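Local coordinates for protein lysyl-trna-dependent l-ysyl-phosphatidylgycerol synthase (Bacillus licheniformis, PDB 4V36) that transfers lysine from lysyl-tRNA to the membrane lipid phosphatidylglycerol, an aminoacylation associated with bacterial resistance, at residues R159-E164 against A194-L199; A208-M213 against I242-W247. One frame throughout, in Å; residues are numbered along the deposited sequence.

How the interactions relate
Both contacts belong to one region of the mixed sheet, on the same side of the chain's centre, with their own centres about 13 Å apart. Strands 196-200 and 206-213 run antiparallel as sheet neighbours and follow each other in the chain, one carrying interaction 1 and the other interaction 2. Probable backbone hydrogen bonds tie them: Ala197 N to Met210 O at 2.6 Å and Ile212 N to Pro195 O at 2.8 Å. Helix 159-173 packs on one face and helix 236-251 on the other. The bound lysine amide is nearer interaction 2, about 8 Å from the side chain of Met210, against about 12 Å from that of Ile196 in interaction 1.

Interaction 1. Residues R159-E164 against A194-L199; sequences REFLNE and APIAVL
The ring of Phe161 meets Ile196 at its edge, where Ile196 CD1 sits near the ring plane, while Val198 CG1 approaches the same ring obliquely. This is helix-on-sheet packing, consistent with a GNAT-type fold of the acetyltransferase clan: Phe161, in the first turn of helix 159-173, reaches across to strand 196-200. Ile196 and Val198, two apart on the strand, both direct their side chains at the helix, and Ala197 between them faces away. The phenylalanine has CG anti to its backbone nitrogen (chi1 -176°), which extends the ring from the helix toward the strand; its far atom CZ meets Val198, while the neighbouring edge atom CE2 faces Ile196. Val198 comes from the opposite direction, presenting CG1, the methyl anti to its carbonyl carbon (chi1 -63°). No hydrogen bond links the two segments; the contact is wholly apolar and small, burying 130 Å² in total. Around it, the ring of Phe157 meets that of Phe161 with the planes about 25° apart, and Ile206 and Glu153 add further contacts to Phe161 from the strands flanking 196-200. At the end of the ring, Phe161 CZ lies 3.8 Å from Val198 CG1, whereas Phe161 CE2 stands 4.3 Å from Ile196 CD1.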
ATOM      1  N   ARG A 159      18.957 -15.416  -8.722  1.00 24.77           N
ATOM      2  CA  ARG A 159      19.428 -15.296  -7.349  1.00 26.60           C
ATOM      3  C   ARG A 159      20.459 -14.180  -7.227  1.00 24.24           C
ATOM      4  O   ARG A 159      20.489 -13.460  -6.229  1.00 37.49           O
ATOM      5  CB  ARG A 159      20.021 -16.622  -6.864  1.00 26.45           C
ATOM      6  CG  ARG A 159      20.644 -16.565  -5.477  1.00 25.81           C
ATOM      7  CD  ARG A 159      19.660 -16.042  -4.445  1.00 29.03           C
ATOM      8  NE  ARG A 159      18.457 -16.864  -4.372  1.00 27.67           N
ATOM      9  CZ  ARG A 159      17.398 -16.569  -3.626  1.00 30.78           C
ATOM     10  NH1 ARG A 159      17.391 -15.466  -2.890  1.00 32.62           N
ATOM     11  NH2 ARG A 159      16.344 -17.375  -3.619  1.00 33.68           N
ATOM     12  N   GLU A 160      21.298 -14.036  -8.249  1.00 15.88           N
ATOM     13  CA  GLU A 160      22.313 -12.990  -8.258  1.00 29.99           C
ATOM     14  C   GLU A 160      21.666 -11.611  -8.201  1.00 31.97           C
ATOM     15  O   GLU A 160      22.156 -10.712  -7.516  1.00 30.33           O
ATOM     16  CB  GLU A 160      23.200 -13.105  -9.500  1.00 37.33           C
ATOM     17  CG  GLU A 160      24.268 -12.025  -9.598  1.00 52.97           C
ATOM     18  CD  GLU A 160      25.186 -12.212 -10.791  1.00 68.02           C
ATOM     19  OE1 GLU A 160      25.082 -13.261 -11.463  1.00 76.62           O
ATOM     20  OE2 GLU A 160      26.010 -11.312 -11.056  1.00 63.38           O
ATOM     21  N   PHE A 161      20.559 -11.456  -8.918  1.00 30.15           N
ATOM     22  CA  PHE A 161      19.825 -10.198  -8.935  1.00 25.38           C
ATOM     23  C   PHE A 161      19.149  -9.943  -7.590  1.00 22.70           C
ATOM     24  O   PHE A 161      19.196  -8.831  -7.064  1.00 32.97           O
ATOM     25  CB  PHE A 161      18.786 -10.200 -10.058  1.00 19.42           C
ATOM     26  CG  PHE A 161      18.055  -8.898 -10.209  1.00 19.85           C
ATOM     27  CD1 PHE A 161      18.707  -7.778 -10.697  1.00 18.41           C
ATOM     28  CD2 PHE A 161      16.715  -8.796  -9.876  1.00 22.96           C
ATOM     29  CE1 PHE A 161      18.037  -6.576 -10.840  1.00 20.33           C
ATOM     30  CE2 PHE A 161      16.040  -7.598 -10.019  1.00 23.85           C
ATOM     31  CZ  PHE A 161      16.702  -6.487 -10.501  1.00 15.64           C
ATOM     32  N   LEU A 162      18.530 -10.981  -7.037  1.00 20.06           N
ATOM     33  CA  LEU A 162      17.853 -10.873  -5.749  1.00 24.09           C
ATOM     34  C   LEU A 162      18.842 -10.603  -4.617  1.00 21.16           C
ATOM     35  O   LEU A 162      18.538  -9.858  -3.685  1.00 19.90           O
ATOM     36  CB  LEU A 162      17.052 -12.143  -5.458  1.00 19.82           C
ATOM     37  CG  LEU A 162      15.886 -12.421  -6.410  1.00 28.13           C
ATOM     38  CD1 LEU A 162      15.184 -13.720  -6.041  1.00 30.01           C
ATOM     39  CD2 LEU A 162      14.903 -11.261  -6.408  1.00 24.51           C
ATOM     40  N   ASN A 163      20.023 -11.209  -4.704  1.00 19.55           N
ATOM     41  CA  ASN A 163      21.075 -10.968  -3.722  1.00 20.96           C
ATOM     42  C   ASN A 163      21.486  -9.502  -3.684  1.00 17.88           C
ATOM     43  O   ASN A 163      21.715  -8.941  -2.612  1.00 18.80           O
ATOM     44  CB  ASN A 163      22.298 -11.838  -4.013  1.00 20.86           C
ATOM     45  CG  ASN A 163      22.106 -13.277  -3.583  1.00 24.85           C
ATOM     46  OD1 ASN A 163      21.249 -13.579  -2.753  1.00 23.96           O
ATOM     47  ND2 ASN A 163      22.912 -14.174  -4.139  1.00 28.65           N
ATOM     48  N   GLU A 164      21.576  -8.887  -4.859  1.00 17.76           N
ATOM     49  CA  GLU A 164      21.939  -7.478  -4.962  1.00 19.53           C
ATOM     50  C   GLU A 164      20.837  -6.586  -4.398  1.00 22.22           C
ATOM     51  O   GLU A 164      21.112  -5.521  -3.846  1.00 17.69           O
ATOM     52  CB  GLU A 164      22.233  -7.104  -6.416  1.00 19.28           C
ATOM     53  CG  GLU A 164      23.449  -7.809  -6.996  1.00 35.48           C
ATOM     54  CD  GLU A 164      23.628  -7.550  -8.479  1.00 52.96           C
ATOM     55  OE1 GLU A 164      22.793  -6.830  -9.064  1.00 59.20           O
ATOM     56  OE2 GLU A 164      24.604  -8.070  -9.061  1.00 62.97           O
ATOM     57  N   ALA A 194       5.906  -9.244  -9.790  1.00 28.71           N
ATOM     58  CA  ALA A 194       5.787  -7.913 -10.376  1.00 25.91           C
ATOM     59  C   ALA A 194       7.127  -7.404 -10.901  1.00 22.19           C
ATOM     60  O   ALA A 194       8.180  -7.872 -10.469  1.00 24.99           O
ATOM     61  CB  ALA A 194       5.216  -6.941  -9.346  1.00 18.58           C
ATOM     62  N   PRO A 195       7.091  -6.449 -11.847  1.00 23.20           N
ATOM     63  CA  PRO A 195       8.331  -5.833 -12.332  1.00 14.85           C
ATOM     64  C   PRO A 195       9.090  -5.123 -11.218  1.00 26.40           C
ATOM     65  O   PRO A 195       8.476  -4.638 -10.266  1.00 25.64           O
ATOM     66  CB  PRO A 195       7.839  -4.827 -13.378  1.00 19.20           C
ATOM     67  CG  PRO A 195       6.524  -5.355 -13.821  1.00 20.86           C
ATOM     68  CD  PRO A 195       5.916  -5.985 -12.606  1.00 12.66           C
ATOM     69  N   ILE A 196      10.412  -5.069 -11.337  1.00 15.94           N
ATOM     70  CA  ILE A 196      11.232  -4.369 -10.359  1.00 19.55           C
ATOM     71  C   ILE A 196      12.047  -3.273 -11.028  1.00 16.02           C
ATOM     72  O   ILE A 196      12.822  -3.536 -11.947  1.00 12.98           O
ATOM     73  CB  ILE A 196      12.180  -5.328  -9.617  1.00 24.09           C
ATOM     74  CG1 ILE A 196      11.380  -6.327  -8.781  1.00 12.94           C
ATOM     75  CG2 ILE A 196      13.135  -4.548  -8.727  1.00 18.07           C
ATOM     76  CD1 ILE A 196      12.240  -7.303  -8.013  1.00  8.31           C
ATOM     77  N   ALA A 197      11.859  -2.042 -10.566  1.00 17.01           N
ATOM     78  CA  ALA A 197      12.608  -0.906 -11.086  1.00 15.75           C
ATOM     79  C   ALA A 197      13.845  -0.662 -10.236  1.00 18.93           C
ATOM     80  O   ALA A 197      13.762  -0.628  -9.010  1.00 29.54           O
ATOM     81  CB  ALA A 197      11.734   0.336 -11.125  1.00 14.26           C
ATOM     82  N   VAL A 198      14.993  -0.502 -10.886  1.00 17.61           N
ATOM     83  CA  VAL A 198      16.242  -0.281 -10.169  1.00 23.46           C
ATOM     84  C   VAL A 198      16.942   1.000 -10.610  1.00 30.85           C
ATOM     85  O   VAL A 198      16.749   1.474 -11.730  1.00 29.18           O
ATOM     86  CB  VAL A 198      17.218  -1.464 -10.352  1.00 18.85           C
ATOM     87  CG1 VAL A 198      16.632  -2.739  -9.761  1.00 21.66           C
ATOM     88  CG2 VAL A 198      17.552  -1.655 -11.823  1.00 22.20           C
ATOM     89  N   LEU A 199      17.747   1.559  -9.715  1.00 21.41           N
ATOM     90  CA  LEU A 199      18.585   2.704 -10.040  1.00 21.61           C
ATOM     91  C   LEU A 199      20.052   2.311  -9.908  1.00 24.01           C
ATOM     92  O   LEU A 199      20.511   1.953  -8.824  1.00 23.58           O
ATOM     93  CB  LEU A 199      18.268   3.893  -9.134  1.00 19.43           C
ATOM     94  CG  LEU A 199      18.967   5.202  -9.510  1.00 25.75           C
ATOM     95  CD1 LEU A 199      18.416   5.743 -10.820  1.00 19.90           C
ATOM     96  CD2 LEU A 199      18.843   6.236  -8.401  1.00 24.84           C
TER

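Interaction 2. Residues A208-M213 against I242-W247; sequences AFMNIM and IYLFQW
Leu244 divides its two methyls between two side chains on the same face of the strand, Met210 and Ile212: CD1 lies 3.7 Å from Met210 SD, and CD2 3.7 Å from Ile212 CD1. The contact is beta-alpha packing in this probably acetyltransferase-like domain, with helix 236-251 laid on the sheet at strand 206-213. The bends of Met210 at chi2 (131°) and chi3 present its sulfur to Leu244, while the terminal methyl CE turns aside; Ile212 CD1 and Leu244 CD2 pass alongside, their side chains running in opposite senses. Farther along the helix, Trp247 meets the other branch of Ile212, CG2, which sits obliquely to the indole. The axes of strand segment 208-213 and helix segment 242-247 approach to 11.6 Å, their N-to-C directions 39° apart. Further out, Phe150 of edge strand 149-153 touches Met210, Leu244 and Trp247, and Ile223 of strand 220-228 touches Ile212 and Leu244. Met210 also touches Met226 of the lysine amide pocket; from the opposite strand face, Asn211 OD1 accepts a hydrogen bond from Leu225 N, another pocket residue. With CG1 beside the backbone nitrogen (chi1 -47°) and CG2 anti to it, Ile212 places CG2 4.3 Å from Trp247 CZ3.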
ATOM      1  N   ALA A 208      19.393   1.406  -5.536  1.00 13.61           N
ATOM      2  CA  ALA A 208      17.993   1.535  -5.135  1.00 20.46           C
ATOM      3  C   ALA A 208      17.091   0.627  -5.965  1.00 17.91           C
ATOM      4  O   ALA A 208      17.398   0.328  -7.117  1.00 17.33           O
ATOM      5  CB  ALA A 208      17.536   2.985  -5.258  1.00 15.23           C
ATOM      6  N   PHE A 209      15.979   0.189  -5.380  1.00 15.72           N
ATOM      7  CA  PHE A 209      15.011  -0.612  -6.124  1.00  8.82           C
ATOM      8  C   PHE A 209      13.580  -0.389  -5.649  1.00 19.70           C
ATOM      9  O   PHE A 209      13.341  -0.034  -4.494  1.00 18.21           O
ATOM     10  CB  PHE A 209      15.360  -2.102  -6.039  1.00  8.62           C
ATOM     11  CG  PHE A 209      15.052  -2.733  -4.708  1.00 18.68           C
ATOM     12  CD1 PHE A 209      15.986  -2.717  -3.686  1.00 10.16           C
ATOM     13  CD2 PHE A 209      13.834  -3.363  -4.487  1.00 11.64           C
ATOM     14  CE1 PHE A 209      15.708  -3.302  -2.464  1.00 13.31           C
ATOM     15  CE2 PHE A 209      13.552  -3.949  -3.268  1.00 12.89           C
ATOM     16  CZ  PHE A 209      14.491  -3.921  -2.256  1.00 18.19           C
ATOM     17  N   MET A 210      12.634  -0.601  -6.560  1.00 14.40           N
ATOM     18  CA  MET A 210      11.210  -0.515  -6.258  1.00 12.31           C
ATOM     19  C   MET A 210      10.461  -1.592  -7.029  1.00 15.80           C
ATOM     20  O   MET A 210      10.841  -1.929  -8.149  1.00 17.99           O
ATOM     21  CB  MET A 210      10.646   0.862  -6.620  1.00 23.37           C
ATOM     22  CG  MET A 210      11.313   2.036  -5.927  1.00 34.40           C
ATOM     23  SD  MET A 210      11.763   3.331  -7.096  1.00 48.15           S
ATOM     24  CE  MET A 210      12.952   2.460  -8.113  1.00 25.08           C
ATOM     25  N   ASN A 211       9.401  -2.131  -6.439  1.00 18.67           N
ATOM     26  CA  ASN A 211       8.570  -3.100  -7.141  1.00 20.53           C
ATOM     27  C   ASN A 211       7.285  -2.451  -7.652  1.00 23.05           C
ATOM     28  O   ASN A 211       6.524  -1.865  -6.883  1.00 28.30           O
ATOM     29  CB  ASN A 211       8.257  -4.299  -6.240  1.00 15.53           C
ATOM     30  CG  ASN A 211       7.684  -3.893  -4.896  1.00 22.05           C
ATOM     31  OD1 ASN A 211       7.879  -2.770  -4.438  1.00 28.80           O
ATOM     32  ND2 ASN A 211       6.978  -4.815  -4.253  1.00 22.46           N
ATOM     33  N   ILE A 212       7.061  -2.551  -8.959  1.00 23.01           N
ATOM     34  CA  ILE A 212       5.925  -1.899  -9.606  1.00 28.26           C
ATOM     35  C   ILE A 212       4.646  -2.717  -9.459  1.00 28.09           C
ATOM     36  O   ILE A 212       4.559  -3.840  -9.953  1.00 37.06           O
ATOM     37  CB  ILE A 212       6.196  -1.661 -11.104  1.00 32.67           C
ATOM     38  CG1 ILE A 212       7.587  -1.058 -11.309  1.00 36.53           C
ATOM     39  CG2 ILE A 212       5.122  -0.767 -11.706  1.00 33.20           C
ATOM     40  CD1 ILE A 212       7.774   0.280 -10.636  1.00 40.67           C
ATOM     41  N   MET A 213       3.651  -2.139  -8.794  1.00 29.44           N
ATOM     42  CA  MET A 213       2.423  -2.857  -8.471  1.00 36.28           C
ATOM     43  C   MET A 213       1.374  -2.797  -9.579  1.00 45.27           C
ATOM     44  O   MET A 213       1.149  -1.738 -10.168  1.00 49.87           O
ATOM     45  CB  MET A 213       1.831  -2.314  -7.167  1.00 44.55           C
ATOM     46  CG  MET A 213       2.725  -2.498  -5.947  1.00 35.15           C
ATOM     47  SD  MET A 213       2.983  -4.226  -5.485  1.00105.90           S
ATOM     48  CE  MET A 213       4.505  -4.618  -6.349  1.00 23.19           C
ATOM     49  N   ILE A 242      10.644  10.814  -9.722  1.00 23.72           N
ATOM     50  CA  ILE A 242      10.780  11.527 -10.987  1.00 31.71           C
ATOM     51  C   ILE A 242      11.036  10.541 -12.125  1.00 33.89           C
ATOM     52  O   ILE A 242      10.397  10.614 -13.176  1.00 37.75           O
ATOM     53  CB  ILE A 242      11.915  12.568 -10.935  1.00 31.44           C
ATOM     54  CG1 ILE A 242      11.554  13.702  -9.973  1.00 24.38           C
ATOM     55  CG2 ILE A 242      12.188  13.135 -12.318  1.00 27.85           C
ATOM     56  CD1 ILE A 242      12.680  14.689  -9.747  1.00 25.01           C
ATOM     57  N   TYR A 243      11.965   9.616 -11.904  1.00 31.48           N
ATOM     58  CA  TYR A 243      12.248   8.570 -12.882  1.00 27.87           C
ATOM     59  C   TYR A 243      11.036   7.666 -13.087  1.00 20.29           C
ATOM     60  O   TYR A 243      10.747   7.248 -14.208  1.00 34.78           O
ATOM     61  CB  TYR A 243      13.455   7.734 -12.454  1.00 26.46           C
ATOM     62  CG  TYR A 243      14.790   8.416 -12.658  1.00 26.30           C
ATOM     63  CD1 TYR A 243      15.218   8.778 -13.928  1.00 32.37           C
ATOM     64  CD2 TYR A 243      15.630   8.678 -11.584  1.00 28.18           C
ATOM     65  CE1 TYR A 243      16.439   9.395 -14.122  1.00 33.02           C
ATOM     66  CE2 TYR A 243      16.854   9.295 -11.767  1.00 30.21           C
ATOM     67  CZ  TYR A 243      17.253   9.650 -13.038  1.00 38.62           C
ATOM     68  OH  TYR A 243      18.471  10.264 -13.224  1.00 50.12           O
ATOM     69  N   LEU A 244      10.332   7.366 -11.999  1.00 22.34           N
ATOM     70  CA  LEU A 244       9.133   6.535 -12.062  1.00 22.23           C
ATOM     71  C   LEU A 244       8.031   7.199 -12.879  1.00 23.57           C
ATOM     72  O   LEU A 244       7.393   6.555 -13.711  1.00 31.56           O
ATOM     73  CB  LEU A 244       8.616   6.224 -10.658  1.00 25.56           C
ATOM     74  CG  LEU A 244       9.255   5.040  -9.931  1.00 35.58           C
ATOM     75  CD1 LEU A 244       8.711   4.924  -8.516  1.00 37.56           C
ATOM     76  CD2 LEU A 244       9.016   3.756 -10.705  1.00 30.98           C
ATOM     77  N   PHE A 245       7.812   8.488 -12.634  1.00 18.84           N
ATOM     78  CA  PHE A 245       6.768   9.230 -13.336  1.00 19.82           C
ATOM     79  C   PHE A 245       7.099   9.369 -14.820  1.00 25.64           C
ATOM     80  O   PHE A 245       6.205   9.371 -15.665  1.00 37.05           O
ATOM     81  CB  PHE A 245       6.568  10.613 -12.710  1.00 19.06           C
ATOM     82  CG  PHE A 245       6.036  10.575 -11.303  1.00 23.94           C
ATOM     83  CD1 PHE A 245       5.532   9.401 -10.764  1.00 17.90           C
ATOM     84  CD2 PHE A 245       6.037  11.717 -10.519  1.00 23.99           C
ATOM     85  CE1 PHE A 245       5.046   9.369  -9.471  1.00 25.00           C
ATOM     86  CE2 PHE A 245       5.551  11.690  -9.227  1.00 32.77           C
ATOM     87  CZ  PHE A 245       5.053  10.515  -8.702  1.00 23.52           C
ATOM     88  N   GLN A 246       8.387   9.485 -15.127  1.00 30.88           N
ATOM     89  CA  GLN A 246       8.838   9.551 -16.513  1.00 32.21           C
ATOM     90  C   GLN A 246       8.565   8.235 -17.230  1.00 28.73           C
ATOM     91  O   GLN A 246       8.073   8.219 -18.359  1.00 27.04           O
ATOM     92  CB  GLN A 246      10.329   9.884 -16.581  1.00 28.51           C
ATOM     93  CG  GLN A 246      10.904   9.841 -17.988  1.00 30.13           C
ATOM     94  CD  GLN A 246      12.397  10.099 -18.018  1.00 41.42           C
ATOM     95  OE1 GLN A 246      13.038  10.226 -16.975  1.00 41.71           O
ATOM     96  NE2 GLN A 246      12.960  10.180 -19.218  1.00 52.66           N
ATOM     97  N   TRP A 247       8.887   7.133 -16.562  1.00 34.19           N
ATOM     98  CA  TRP A 247       8.675   5.803 -17.117  1.00 30.47           C
ATOM     99  C   TRP A 247       7.189   5.491 -17.263  1.00 33.60           C
ATOM    100  O   TRP A 247       6.762   4.925 -18.268  1.00 31.88           O
ATOM    101  CB  TRP A 247       9.353   4.749 -16.240  1.00 25.63           C
ATOM    102  CG  TRP A 247       9.141   3.344 -16.711  1.00 20.85           C
ATOM    103  CD1 TRP A 247       9.895   2.662 -17.622  1.00 27.87           C
ATOM    104  CD2 TRP A 247       8.110   2.445 -16.289  1.00 22.90           C
ATOM    105  NE1 TRP A 247       9.394   1.394 -17.794  1.00 29.83           N
ATOM    106  CE2 TRP A 247       8.299   1.236 -16.987  1.00 17.32           C
ATOM    107  CE3 TRP A 247       7.045   2.545 -15.388  1.00 28.54           C
ATOM    108  CZ2 TRP A 247       7.462   0.136 -16.814  1.00 19.72           C
ATOM    109  CZ3 TRP A 247       6.215   1.453 -15.218  1.00 26.04           C
ATOM    110  CH2 TRP A 247       6.428   0.265 -15.927  1.00 20.78           C
TER